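Local coordinates for protein VMS1 (Saccharomyces cerevisiae, PDB 5WHG) that cleaves polypeptidyl-tRNAs downstream of ribosome-associated quality control to release incomplete polypeptides for degradation, here as the part with its zinc finger and VLRF1 domain, at residues L22-L27 against T196-Q201; C46-M51 against M70-N75; A206-F211 against C310-I315; I222-R227 against A245-E250. All blocks are in the same frame, centred on the assembly; numbering follows the deposited sequence.

Interaction 1. Residues L22-L27 against T196-Q201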
loop_
_atom_site.group_PDB
_atom_site.type_symbol
_atom_site.label_atom_id
_atom_site.label_comp_id
_atom_site.label_asym_id
_atom_site.label_seq_id
_atom_site.Cartn_x
_atom_site.Cartn_y
_atom_site.Cartn_z
ATOM N N LEU A 22 10.172 -0.159 -12.647
ATOM C CA LEU A 22 10.375 -1.007 -11.484
ATOM C C LEU A 22 9.183 -0.988 -10.538
ATOM O O LEU A 22 9.265 -1.571 -9.447
ATOM C CB LEU A 22 11.643 -0.581 -10.733
ATOM C CG LEU A 22 12.947 -0.832 -11.496
ATOM C CD1 LEU A 22 14.148 -0.259 -10.756
ATOM C CD2 LEU A 22 13.145 -2.324 -11.774
ATOM N N TYR A 23 8.091 -0.328 -10.915
ATOM C CA TYR A 23 6.904 -0.310 -10.070
ATOM C C TYR A 23 6.279 -1.700 -10.028
ATOM O O TYR A 23 5.869 -2.241 -11.062
ATOM C CB TYR A 23 5.896 0.714 -10.579
ATOM C CG TYR A 23 4.738 0.944 -9.631
ATOM C CD1 TYR A 23 4.942 1.495 -8.375
ATOM C CD2 TYR A 23 3.442 0.621 -9.996
ATOM C CE1 TYR A 23 3.890 1.711 -7.516
ATOM C CE2 TYR A 23 2.383 0.838 -9.133
ATOM C CZ TYR A 23 2.614 1.381 -7.902
ATOM O OH TYR A 23 1.563 1.594 -7.052
ATOM N N ILE A 24 6.176 -2.260 -8.822
ATOM C CA ILE A 24 5.757 -3.640 -8.645
ATOM C C ILE A 24 4.373 -3.933 -9.229
ATOM O O ILE A 24 4.099 -5.076 -9.609
ATOM C CB ILE A 24 5.843 -3.971 -7.143
ATOM C CG1 ILE A 24 7.316 -4.043 -6.730
ATOM C CG2 ILE A 24 5.141 -5.275 -6.826
ATOM C CD1 ILE A 24 7.531 -3.857 -5.249
ATOM N N PHE A 25 3.505 -2.928 -9.367
ATOM C CA PHE A 25 2.157 -3.151 -9.877
ATOM C C PHE A 25 1.989 -2.750 -11.343
ATOM O O PHE A 25 0.854 -2.638 -11.821
ATOM C CB PHE A 25 1.144 -2.415 -9.003
ATOM C CG PHE A 25 1.189 -2.832 -7.560
ATOM C CD1 PHE A 25 0.901 -4.145 -7.198
ATOM C CD2 PHE A 25 1.535 -1.926 -6.571
ATOM C CE1 PHE A 25 0.942 -4.545 -5.877
ATOM C CE2 PHE A 25 1.578 -2.320 -5.244
ATOM C CZ PHE A 25 1.274 -3.629 -4.897
ATOM N N ASP A 26 3.093 -2.558 -12.064
ATOM C CA ASP A 26 3.052 -2.074 -13.436
ATOM C C ASP A 26 4.334 -2.462 -14.171
ATOM O O ASP A 26 4.879 -1.673 -14.945
ATOM C CB ASP A 26 2.846 -0.558 -13.439
ATOM C CG ASP A 26 2.457 -0.010 -14.804
ATOM O OD1 ASP A 26 2.272 -0.814 -15.749
ATOM O OD2 ASP A 26 2.340 1.236 -14.919
ATOM N N LEU A 27 4.826 -3.677 -13.927
ATOM C CA LEU A 27 6.028 -4.157 -14.592
ATOM C C LEU A 27 5.710 -4.691 -15.986
ATOM O O LEU A 27 4.726 -5.416 -16.185
ATOM C CB LEU A 27 6.686 -5.260 -13.767
ATOM C CG LEU A 27 7.039 -5.021 -12.306
ATOM C CD1 LEU A 27 7.264 -6.373 -11.635
ATOM C CD2 LEU A 27 8.280 -4.145 -12.182
ATOM N N THR A 196 2.876 -11.748 -11.116
ATOM C CA THR A 196 2.145 -11.733 -12.377
ATOM C C THR A 196 0.684 -11.364 -12.159
ATOM O O THR A 196 0.097 -10.653 -12.983
ATOM C CB THR A 196 2.291 -13.075 -13.108
ATOM O OG1 THR A 196 1.483 -13.071 -14.291
ATOM C CG2 THR A 196 1.880 -14.224 -12.230
ATOM N N PHE A 197 0.096 -11.784 -11.038
ATOM C CA PHE A 197 -1.282 -11.402 -10.738
ATOM C C PHE A 197 -1.404 -9.906 -10.453
ATOM O O PHE A 197 -2.412 -9.280 -10.805
ATOM C CB PHE A 197 -1.800 -12.213 -9.551
ATOM C CG PHE A 197 -3.129 -11.738 -9.034
ATOM C CD1 PHE A 197 -4.308 -12.104 -9.674
ATOM C CD2 PHE A 197 -3.199 -10.908 -7.923
ATOM C CE1 PHE A 197 -5.526 -11.657 -9.209
ATOM C CE2 PHE A 197 -4.413 -10.460 -7.447
ATOM C CZ PHE A 197 -5.577 -10.827 -8.092
ATOM N N TRP A 198 -0.403 -9.327 -9.783
ATOM C CA TRP A 198 -0.368 -7.884 -9.575
ATOM C C TRP A 198 -0.321 -7.130 -10.897
ATOM O O TRP A 198 -0.935 -6.065 -11.036
ATOM C CB TRP A 198 0.837 -7.517 -8.705
ATOM C CG TRP A 198 0.641 -7.984 -7.326
ATOM C CD1 TRP A 198 -0.540 -8.375 -6.777
ATOM C CD2 TRP A 198 1.631 -8.130 -6.302
ATOM N NE1 TRP A 198 -0.353 -8.751 -5.471
ATOM C CE2 TRP A 198 0.971 -8.617 -5.152
ATOM C CE3 TRP A 198 3.005 -7.906 -6.241
ATOM C CZ2 TRP A 198 1.639 -8.884 -3.958
ATOM C CZ3 TRP A 198 3.670 -8.166 -5.050
ATOM C CH2 TRP A 198 2.987 -8.656 -3.929
ATOM N N ASN A 199 0.413 -7.658 -11.874
ATOM C CA ASN A 199 0.571 -6.989 -13.162
ATOM C C ASN A 199 -0.402 -7.586 -14.178
ATOM O O ASN A 199 -0.029 -8.293 -15.116
ATOM C CB ASN A 199 2.013 -7.094 -13.641
ATOM C CG ASN A 199 2.991 -6.431 -12.704
ATOM O OD1 ASN A 199 3.242 -5.234 -12.802
ATOM N ND2 ASN A 199 3.565 -7.210 -11.799
ATOM N N SER A 200 -1.678 -7.281 -13.966
ATOM C CA SER A 200 -2.726 -7.680 -14.893
ATOM C C SER A 200 -3.915 -6.765 -14.671
ATOM O O SER A 200 -4.289 -6.495 -13.529
ATOM C CB SER A 200 -3.132 -9.142 -14.696
ATOM O OG SER A 200 -3.517 -9.365 -13.353
ATOM N N GLN A 201 -4.508 -6.292 -15.769
ATOM C CA GLN A 201 -5.614 -5.348 -15.667
ATOM C C GLN A 201 -6.771 -5.887 -14.838
ATOM O O GLN A 201 -7.641 -5.104 -14.442
ATOM C CB GLN A 201 -6.111 -4.969 -17.066
ATOM C CG GLN A 201 -5.036 -4.398 -17.985
ATOM C CD GLN A 201 -5.565 -4.095 -19.375
ATOM O OE1 GLN A 201 -6.617 -3.472 -19.528
ATOM N NE2 GLN A 201 -4.842 -4.545 -20.396
#
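F25 and W198 form an edge-to-face aromatic pair where a type I beta turn, Y23 to D26, packs on the C-terminal end of helix 191-198. The ring planes stand at 65°, and the F25 centroid is 5.2 Å from that of the W198 five-membered ring. F25 CE1 lies over one face of the indole, offset toward the rim and 3.7 Å from W198 CD2. The apolar side of the contact is completed by I24, whose CG2, anti to the backbone N, approaches W198 CE3 to 3.4 Å; the two side chains run side by side and point the same way. Beyond the segments the F25 ring also stacks on H225, and W198 meets F183 and, on strand 176-179, I178. The outer side is looser. D26 is exposed, hardly touches the helix end, and turns its carboxylate to a salt bridge with R227. Between these halves sits N199, the first residue to leave the helix, whose ND2 is shared between L195 O and I24 O, the latter through a weak bond. N199 OD1 accepts the backbone L27 N, a hydrogen bond modelled at 2.5 Å, a length that the limited resolution leaves doubtful.

Interaction 2. Residues C46-M51 against M70-N75. With ZN (zinc ion), chain B.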
loop_
_atom_site.group_PDB
_atom_site.type_symbol
_atom_site.label_atom_id
_atom_site.label_comp_id
_atom_site.label_asym_id
_atom_site.label_seq_id
_atom_site.Cartn_x
_atom_site.Cartn_y
_atom_site.Cartn_z
ATOM N N CYS A 46 -12.690 -2.611 -19.173
ATOM C CA CYS A 46 -12.889 -2.124 -17.812
ATOM C C CYS A 46 -14.136 -2.701 -17.154
ATOM O O CYS A 46 -15.255 -2.508 -17.626
ATOM C CB CYS A 46 -12.988 -0.611 -17.771
ATOM S SG CYS A 46 -13.378 -0.078 -16.099
ATOM N N SER A 47 -13.929 -3.392 -16.036
ATOM C CA SER A 47 -15.017 -4.120 -15.397
ATOM C C SER A 47 -15.852 -3.221 -14.498
ATOM O O SER A 47 -17.057 -3.456 -14.340
ATOM C CB SER A 47 -14.443 -5.291 -14.601
ATOM O OG SER A 47 -13.187 -4.927 -14.035
ATOM N N VAL A 48 -15.238 -2.189 -13.915
ATOM C CA VAL A 48 -15.957 -1.324 -12.986
ATOM C C VAL A 48 -16.764 -0.251 -13.708
ATOM O O VAL A 48 -17.658 0.352 -13.104
ATOM C CB VAL A 48 -14.972 -0.694 -11.987
ATOM C CG1 VAL A 48 -14.178 0.409 -12.640
ATOM C CG2 VAL A 48 -15.710 -0.176 -10.781
ATOM N N CYS A 49 -16.490 -0.011 -14.991
ATOM C CA CYS A 49 -17.254 0.930 -15.798
ATOM C C CYS A 49 -18.206 0.251 -16.767
ATOM O O CYS A 49 -19.046 0.940 -17.351
ATOM C CB CYS A 49 -16.312 1.841 -16.595
ATOM S SG CYS A 49 -15.071 2.710 -15.603
ATOM N N GLN A 50 -18.091 -1.067 -16.954
ATOM C CA GLN A 50 -18.847 -1.803 -17.973
ATOM C C GLN A 50 -18.600 -1.213 -19.364
ATOM O O GLN A 50 -19.517 -1.086 -20.184
ATOM C CB GLN A 50 -20.342 -1.841 -17.639
ATOM C CG GLN A 50 -20.657 -2.316 -16.214
ATOM C CD GLN A 50 -22.155 -2.352 -15.904
ATOM O OE1 GLN A 50 -22.983 -2.650 -16.772
ATOM N NE2 GLN A 50 -22.505 -2.050 -14.657
HETATM N N MSE A 51 -17.338 -0.874 -19.634
HETATM C CA MSE A 51 -16.966 -0.114 -20.827
HETATM C C MSE A 51 -15.685 -0.632 -21.511
HETATM O O MSE A 51 -14.585 -0.546 -20.961
HETATM C CB MSE A 51 -16.816 1.361 -20.440
HETATM C CG MSE A 51 -16.181 2.282 -21.465
HETATM SE SE MSE A 51 -15.830 3.994 -20.588
HETATM C CE MSE A 51 -14.362 4.661 -21.694
HETATM N N MSE A 70 -13.381 7.730 -10.379
HETATM C CA MSE A 70 -14.567 7.894 -9.548
HETATM C C MSE A 70 -15.367 6.593 -9.483
HETATM O O MSE A 70 -15.934 6.258 -8.446
HETATM C CB MSE A 70 -15.434 9.037 -10.069
HETATM C CG MSE A 70 -14.677 10.341 -10.237
HETATM SE SE MSE A 70 -15.727 11.745 -11.105
HETATM C CE MSE A 70 -16.800 12.288 -9.561
ATOM N N ASN A 71 -15.398 5.857 -10.595
ATOM C CA ASN A 71 -16.090 4.574 -10.604
ATOM C C ASN A 71 -15.380 3.547 -9.730
ATOM O O ASN A 71 -16.034 2.748 -9.049
ATOM C CB ASN A 71 -16.220 4.069 -12.030
ATOM C CG ASN A 71 -17.454 4.576 -12.688
ATOM O OD1 ASN A 71 -18.527 4.545 -12.100
ATOM N ND2 ASN A 71 -17.318 5.068 -13.906
ATOM N N VAL A 72 -14.043 3.537 -9.751
ATOM C CA VAL A 72 -13.293 2.749 -8.776
ATOM C C VAL A 72 -13.684 3.171 -7.369
ATOM O O VAL A 72 -14.026 2.340 -6.518
ATOM C CB VAL A 72 -11.777 2.904 -8.999
ATOM C CG1 VAL A 72 -11.029 2.471 -7.758
ATOM C CG2 VAL A 72 -11.303 2.091 -10.184
ATOM N N LYS A 73 -13.631 4.480 -7.113
ATOM C CA LYS A 73 -14.016 5.017 -5.814
ATOM C C LYS A 73 -15.450 4.623 -5.464
ATOM O O LYS A 73 -15.712 4.088 -4.383
ATOM C CB LYS A 73 -13.850 6.536 -5.838
ATOM C CG LYS A 73 -13.279 7.163 -4.596
ATOM C CD LYS A 73 -12.662 8.493 -4.966
ATOM C CE LYS A 73 -12.140 9.227 -3.754
ATOM N NZ LYS A 73 -11.953 10.686 -4.055
ATOM N N ARG A 74 -16.390 4.852 -6.388
ATOM C CA ARG A 74 -17.784 4.515 -6.113
ATOM C C ARG A 74 -17.940 3.047 -5.736
ATOM O O ARG A 74 -18.701 2.714 -4.825
ATOM C CB ARG A 74 -18.669 4.846 -7.317
ATOM C CG ARG A 74 -19.675 3.748 -7.608
ATOM C CD ARG A 74 -20.925 4.214 -8.292
ATOM N NE ARG A 74 -21.761 3.055 -8.581
ATOM C CZ ARG A 74 -22.949 3.129 -9.161
ATOM N NH1 ARG A 74 -23.432 4.312 -9.503
ATOM N NH2 ARG A 74 -23.649 2.027 -9.396
ATOM N N ASN A 75 -17.226 2.154 -6.418
ATOM C CA ASN A 75 -17.473 0.735 -6.203
ATOM C C ASN A 75 -16.743 0.220 -4.970
ATOM O O ASN A 75 -17.289 -0.601 -4.226
ATOM C CB ASN A 75 -17.084 -0.068 -7.444
ATOM C CG ASN A 75 -17.556 -1.509 -7.369
ATOM O OD1 ASN A 75 -18.549 -1.822 -6.701
ATOM N ND2 ASN A 75 -16.846 -2.396 -8.046
HETATM ZN ZN ZN B . -12.795 2.233 -15.747
#
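C49 SG is held by the zinc ion at 2.3 Å and has N71 ND2 of the helix beside it, at 3.7 Å. C46 SG binds the same metal at 2.4 Å, and H62 NE2 and H68 ND1 complete the site. The loop between the cysteines meets the helix mainly through V48, whose two methyls, branching at CB, meet different parts of the helix. CG2, anti to the backbone N, comes within 3.4 Å of N71 O and slides past N75 with N75 CB 3.6 Å away, the two side chains running in opposite directions. CG1 (chi1 75°) sits between the backbone N and the carbonyl carbon and meets V72 CG2 at 4.1 Å, these side chains crossing at about a right angle. An alanine here would lack both methyls, and the gap opened beside N71, V72 and N75 would probably let the zinc loop shift against the helix. M205 touches both V48 and N75, continuing this small apolar patch. Two weak backbone bonds, C46 N to M51 O and M51 N to C46 O, close the metal-binding loop on itself. A CxxC loop packed on the helix that supplies a zinc-binding histidine is the hallmark of the C2H2-type zinc finger.

Interaction 3. Residues A206-F211 against C310-I315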
loop_
_atom_site.group_PDB
_atom_site.type_symbol
_atom_site.label_atom_id
_atom_site.label_comp_id
_atom_site.label_asym_id
_atom_site.label_seq_id
_atom_site.Cartn_x
_atom_site.Cartn_y
_atom_site.Cartn_z
ATOM N N ALA A 206 -7.331 -2.827 -6.781
ATOM C CA ALA A 206 -6.302 -3.094 -5.792
ATOM C C ALA A 206 -6.041 -1.835 -4.983
ATOM O O ALA A 206 -5.729 -0.781 -5.551
ATOM C CB ALA A 206 -5.022 -3.562 -6.488
ATOM N N ILE A 207 -6.209 -1.933 -3.658
ATOM C CA ILE A 207 -5.860 -0.847 -2.747
ATOM C C ILE A 207 -5.166 -1.418 -1.519
ATOM O O ILE A 207 -5.348 -2.586 -1.156
ATOM C CB ILE A 207 -7.082 -0.012 -2.288
ATOM C CG1 ILE A 207 -8.097 -0.918 -1.571
ATOM C CG2 ILE A 207 -7.659 0.804 -3.454
ATOM C CD1 ILE A 207 -9.338 -0.199 -1.098
ATOM N N SER A 208 -4.374 -0.559 -0.867
ATOM C CA SER A 208 -3.794 -0.829 0.443
ATOM C C SER A 208 -4.040 0.380 1.331
ATOM O O SER A 208 -4.290 1.490 0.840
ATOM C CB SER A 208 -2.287 -1.128 0.352
ATOM O OG SER A 208 -2.038 -2.315 -0.386
ATOM N N ALA A 209 -3.968 0.172 2.646
ATOM C CA ALA A 209 -4.111 1.281 3.588
ATOM C C ALA A 209 -2.765 1.629 4.236
ATOM O O ALA A 209 -1.882 0.782 4.354
ATOM C CB ALA A 209 -5.169 0.950 4.655
ATOM N N LEU A 210 -2.602 2.894 4.634
ATOM C CA LEU A 210 -1.378 3.358 5.286
ATOM C C LEU A 210 -1.726 4.262 6.466
ATOM O O LEU A 210 -2.472 5.234 6.312
ATOM C CB LEU A 210 -0.469 4.110 4.307
ATOM C CG LEU A 210 -0.180 3.511 2.919
ATOM C CD1 LEU A 210 0.504 4.548 2.011
ATOM C CD2 LEU A 210 0.706 2.326 3.027
ATOM N N PHE A 211 -1.170 3.944 7.634
ATOM C CA PHE A 211 -1.449 4.632 8.888
ATOM C C PHE A 211 -0.153 4.820 9.670
ATOM O O PHE A 211 0.597 3.860 9.873
ATOM C CB PHE A 211 -2.467 3.837 9.720
ATOM C CG PHE A 211 -3.850 3.795 9.104
ATOM C CD1 PHE A 211 -4.642 4.947 9.063
ATOM C CD2 PHE A 211 -4.355 2.620 8.559
ATOM C CE1 PHE A 211 -5.910 4.930 8.496
ATOM C CE2 PHE A 211 -5.635 2.586 7.991
ATOM C CZ PHE A 211 -6.415 3.742 7.954
ATOM N N CYS A 310 -8.883 -3.991 1.436
ATOM C CA CYS A 310 -7.451 -3.719 1.264
ATOM C C CYS A 310 -6.640 -5.003 1.232
ATOM O O CYS A 310 -6.894 -5.929 2.005
ATOM C CB CYS A 310 -6.902 -2.831 2.377
ATOM S SG CYS A 310 -7.261 -1.130 2.155
ATOM N N ASP A 311 -5.649 -5.038 0.336
ATOM C CA ASP A 311 -4.630 -6.086 0.363
ATOM C C ASP A 311 -3.900 -6.088 1.702
ATOM O O ASP A 311 -3.921 -7.075 2.440
ATOM C CB ASP A 311 -3.621 -5.871 -0.775
ATOM C CG ASP A 311 -4.081 -6.451 -2.113
ATOM O OD1 ASP A 311 -5.291 -6.360 -2.441
ATOM O OD2 ASP A 311 -3.205 -6.972 -2.854
ATOM N N ASN A 312 -3.233 -4.977 2.014
ATOM C CA ASN A 312 -2.475 -4.812 3.239
ATOM C C ASN A 312 -2.916 -3.547 3.952
ATOM O O ASN A 312 -3.349 -2.573 3.323
ATOM C CB ASN A 312 -0.969 -4.741 2.963
ATOM C CG ASN A 312 -0.438 -6.007 2.309
ATOM O OD1 ASN A 312 -0.442 -7.090 2.901
ATOM N ND2 ASN A 312 0.039 -5.870 1.095
ATOM N N ILE A 313 -2.791 -3.574 5.274
ATOM C CA ILE A 313 -2.985 -2.401 6.113
ATOM C C ILE A 313 -1.688 -2.183 6.905
ATOM O O ILE A 313 -1.435 -2.870 7.903
ATOM C CB ILE A 313 -4.207 -2.558 7.026
ATOM C CG1 ILE A 313 -5.464 -2.746 6.162
ATOM C CG2 ILE A 313 -4.350 -1.351 7.918
ATOM C CD1 ILE A 313 -6.670 -3.408 6.872
ATOM N N PHE A 314 -0.857 -1.230 6.458
ATOM C CA PHE A 314 0.423 -0.905 7.098
ATOM C C PHE A 314 0.232 0.159 8.177
ATOM O O PHE A 314 -0.278 1.247 7.895
ATOM C CB PHE A 314 1.445 -0.416 6.067
ATOM C CG PHE A 314 1.946 -1.502 5.154
ATOM C CD1 PHE A 314 2.774 -2.513 5.638
ATOM C CD2 PHE A 314 1.576 -1.529 3.811
ATOM C CE1 PHE A 314 3.217 -3.531 4.799
ATOM C CE2 PHE A 314 2.024 -2.542 2.968
ATOM C CZ PHE A 314 2.837 -3.545 3.461
ATOM N N ILE A 315 0.661 -0.146 9.400
ATOM C CA ILE A 315 0.478 0.732 10.554
ATOM C C ILE A 315 1.810 0.911 11.262
ATOM O O ILE A 315 2.480 -0.077 11.584
ATOM C CB ILE A 315 -0.552 0.167 11.550
ATOM C CG1 ILE A 315 -1.824 -0.243 10.836
ATOM C CG2 ILE A 315 -0.904 1.211 12.615
ATOM C CD1 ILE A 315 -2.975 -0.503 11.809
HETATM O O HOH W 1 -7.455 -4.606 -2.867
#
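L210 and F314 lie side by side and point the same way, L210 CD2 touching F314 CD2 at 4.0 Å. The other face of the two strands carries A209, F211, I313 and I315. With F211 CG anti to the carbonyl carbon (chi1 -68°), the ring lies alongside I313, whose CG2 meets its edge near the plane, 4.0 Å from F211 CD2. A209 CB has C310 SG at 3.9 Å and I313 CG1 at 4.0 Å, while I207 CG1 extends the row against the same sulphur. A209 pairs with I313, L210 with F314 and F211 with I315, so paired residues share a face; the short strand axes run parallel, 13° apart and 4.8 Å at closest approach. The ladder is stitched by A209 N to N312 O (2.9 Å), F314 N to A209 O, and F211 N to F314 O (2.9 Å); before it, D311 N bonds I207 O. S208 OG turns instead to H225 NE2, and N312 OD1 to K340 NZ. Strand 207-214 is the middle strand of the mixed VLRF1 sheet, between 217-224 and 313-316, and 339-340 flanks 313-316. Helix 351-362 covers L210 and F314 through L354, W358 and L361, and L307 of helix 304-308 packs on A209 and F211.

Interaction 4. Residues I222-R227 against A245-E250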
loop_
_atom_site.group_PDB
_atom_site.type_symbol
_atom_site.label_atom_id
_atom_site.label_comp_id
_atom_site.label_asym_id
_atom_site.label_seq_id
_atom_site.Cartn_x
_atom_site.Cartn_y
_atom_site.Cartn_z
ATOM N N ILE A 222 -5.788 5.807 2.035
ATOM C CA ILE A 222 -6.121 4.640 1.216
ATOM C C ILE A 222 -5.430 4.846 -0.132
ATOM O O ILE A 222 -5.750 5.788 -0.865
ATOM C CB ILE A 222 -7.640 4.464 1.045
ATOM C CG1 ILE A 222 -8.363 4.299 2.396
ATOM C CG2 ILE A 222 -7.942 3.282 0.145
ATOM C CD1 ILE A 222 -7.903 3.102 3.248
ATOM N N VAL A 223 -4.455 3.997 -0.462
ATOM C CA VAL A 223 -3.638 4.178 -1.661
ATOM C C VAL A 223 -4.096 3.191 -2.727
ATOM O O VAL A 223 -4.294 2.001 -2.447
ATOM C CB VAL A 223 -2.137 4.001 -1.356
ATOM C CG1 VAL A 223 -1.854 2.611 -0.751
ATOM C CG2 VAL A 223 -1.293 4.220 -2.625
ATOM N N SER A 224 -4.279 3.683 -3.947
ATOM C CA SER A 224 -4.533 2.809 -5.081
ATOM C C SER A 224 -3.230 2.225 -5.605
ATOM O O SER A 224 -2.216 2.922 -5.698
ATOM C CB SER A 224 -5.227 3.572 -6.202
ATOM O OG SER A 224 -4.808 3.075 -7.462
ATOM N N HIS A 225 -3.259 0.947 -5.975
ATOM C CA HIS A 225 -2.083 0.347 -6.587
ATOM C C HIS A 225 -1.822 0.872 -7.993
ATOM O O HIS A 225 -0.715 0.683 -8.509
ATOM C CB HIS A 225 -2.216 -1.175 -6.594
ATOM C CG HIS A 225 -2.259 -1.782 -5.223
ATOM N ND1 HIS A 225 -2.150 -3.140 -5.004
ATOM C CD2 HIS A 225 -2.392 -1.215 -3.997
ATOM C CE1 HIS A 225 -2.232 -3.386 -3.705
ATOM N NE2 HIS A 225 -2.375 -2.235 -3.071
ATOM N N GLN A 226 -2.781 1.561 -8.607
ATOM C CA GLN A 226 -2.554 2.141 -9.923
ATOM C C GLN A 226 -1.817 3.468 -9.799
ATOM O O GLN A 226 -2.198 4.323 -8.996
ATOM C CB GLN A 226 -3.881 2.352 -10.651
ATOM C CG GLN A 226 -3.731 2.646 -12.152
ATOM C CD GLN A 226 -3.590 1.369 -12.967
ATOM O OE1 GLN A 226 -3.200 0.319 -12.444
ATOM N NE2 GLN A 226 -3.926 1.445 -14.250
ATOM N N ARG A 227 -0.791 3.656 -10.629
ATOM C CA ARG A 227 -0.019 4.892 -10.671
ATOM C C ARG A 227 -0.693 5.938 -11.560
ATOM O O ARG A 227 -1.786 5.735 -12.090
ATOM C CB ARG A 227 1.390 4.608 -11.171
ATOM C CG ARG A 227 2.383 4.208 -10.111
ATOM C CD ARG A 227 3.777 4.172 -10.721
ATOM N NE ARG A 227 3.763 3.548 -12.043
ATOM C CZ ARG A 227 4.815 3.484 -12.857
ATOM N NH1 ARG A 227 5.980 4.010 -12.491
ATOM N NH2 ARG A 227 4.699 2.891 -14.037
ATOM N N ALA A 245 2.987 10.381 -8.623
ATOM C CA ALA A 245 2.164 9.366 -9.256
ATOM C C ALA A 245 1.417 8.503 -8.247
ATOM O O ALA A 245 0.618 7.649 -8.654
ATOM C CB ALA A 245 3.025 8.482 -10.173
ATOM N N VAL A 246 1.663 8.696 -6.948
ATOM C CA VAL A 246 0.925 7.973 -5.918
ATOM C C VAL A 246 -0.511 8.478 -5.895
ATOM O O VAL A 246 -0.758 9.682 -5.751
ATOM C CB VAL A 246 1.590 8.151 -4.544
ATOM C CG1 VAL A 246 0.822 7.380 -3.483
ATOM C CG2 VAL A 246 3.038 7.708 -4.566
ATOM N N ASN A 247 -1.469 7.566 -6.023
ATOM C CA ASN A 247 -2.881 7.934 -6.039
ATOM C C ASN A 247 -3.519 7.587 -4.694
ATOM O O ASN A 247 -3.813 6.418 -4.419
ATOM C CB ASN A 247 -3.590 7.233 -7.184
ATOM C CG ASN A 247 -5.018 7.656 -7.313
ATOM O OD1 ASN A 247 -5.460 8.608 -6.667
ATOM N ND2 ASN A 247 -5.753 6.963 -8.167
ATOM N N PHE A 248 -3.739 8.610 -3.856
ATOM C CA PHE A 248 -4.407 8.434 -2.568
ATOM C C PHE A 248 -5.897 8.665 -2.780
ATOM O O PHE A 248 -6.328 9.798 -2.980
ATOM C CB PHE A 248 -3.858 9.381 -1.498
ATOM C CG PHE A 248 -2.577 8.913 -0.832
ATOM C CD1 PHE A 248 -2.075 7.634 -1.041
ATOM C CD2 PHE A 248 -1.866 9.778 0.004
ATOM C CE1 PHE A 248 -0.884 7.218 -0.436
ATOM C CE2 PHE A 248 -0.678 9.378 0.618
ATOM C CZ PHE A 248 -0.184 8.095 0.399
ATOM N N LEU A 249 -6.682 7.587 -2.734
ATOM C CA LEU A 249 -8.121 7.709 -2.901
ATOM C C LEU A 249 -8.730 8.495 -1.753
ATOM O O LEU A 249 -9.640 9.302 -1.963
ATOM C CB LEU A 249 -8.755 6.319 -3.020
ATOM C CG LEU A 249 -8.237 5.438 -4.169
ATOM C CD1 LEU A 249 -9.060 4.187 -4.332
ATOM C CD2 LEU A 249 -8.237 6.217 -5.462
ATOM N N GLU A 250 -8.245 8.271 -0.534
ATOM C CA GLU A 250 -8.563 9.124 0.603
ATOM C C GLU A 250 -7.283 9.390 1.386
ATOM O O GLU A 250 -6.311 8.634 1.303
ATOM C CB GLU A 250 -9.615 8.495 1.519
ATOM C CG GLU A 250 -10.793 7.821 0.822
ATOM C CD GLU A 250 -11.855 8.779 0.289
ATOM O OE1 GLU A 250 -11.695 10.007 0.441
ATOM O OE2 GLU A 250 -12.857 8.292 -0.287
HETATM O O HOH W 2 -1.240 5.132 -6.628
#
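V223 meets the edge of the F248 ring, V223 CB lying 3.6 Å from F248 CE1. V223 CG2, anti to the backbone N, lies near the plane of the F248 ring and also touches V246 CG1 at 3.9 Å. Behind these side chains stands an antiparallel backbone pairing. S224 N bonds N247 O at 2.8 Å with a nearly straight N-H angle of 168°, and I222 N bonds E250 O at 3.0 Å. Between them L249 N reaches I222 O through a weak, bent bond (129°). L249 and E250 thus both face I222, the definition of a classic beta bulge, at the point where the chain turns a corner. A second shell fixes the strand end: S224 OG accepts Q226 N at 2.8 Å, an ST turn, and a water bridges S224 O, Q226 O and N247 N. An alanine in place of S224 would lack OG, so Q226 N would probably lose its acceptor and the turn would be less firmly fixed. Farther out, E250 OE2 is held by Y306 OH. V223 and V246 pack on W358, and F248 on K355, of helix 351-362. N247 and L249 turn to L69 and L76 of helix 66-76, while strand 207-214 lies on the other side of 217-224.

In the fold
From the N terminus, the chain enters interaction 1 at 22-27, and the loop it closes at 196-201 contains the whole of interaction 2, whose own short loop holds most of the zinc finger, including both zinc-binding histidines. Strand 207-214 then opens interaction 3, closed about a hundred residues later at 310-315, and interaction 4 is nested inside that loop. Thus there are two nests in series, and no contact crosses another. Interactions 3 and 4 share one mixed sheet, their centres 11 Å apart, meeting through S208 and V223. Interaction 4 is also the junction for the first nest: Y23 OH approaches H225 O from interaction 1, and K73 from interaction 2 packs against L249 and E250.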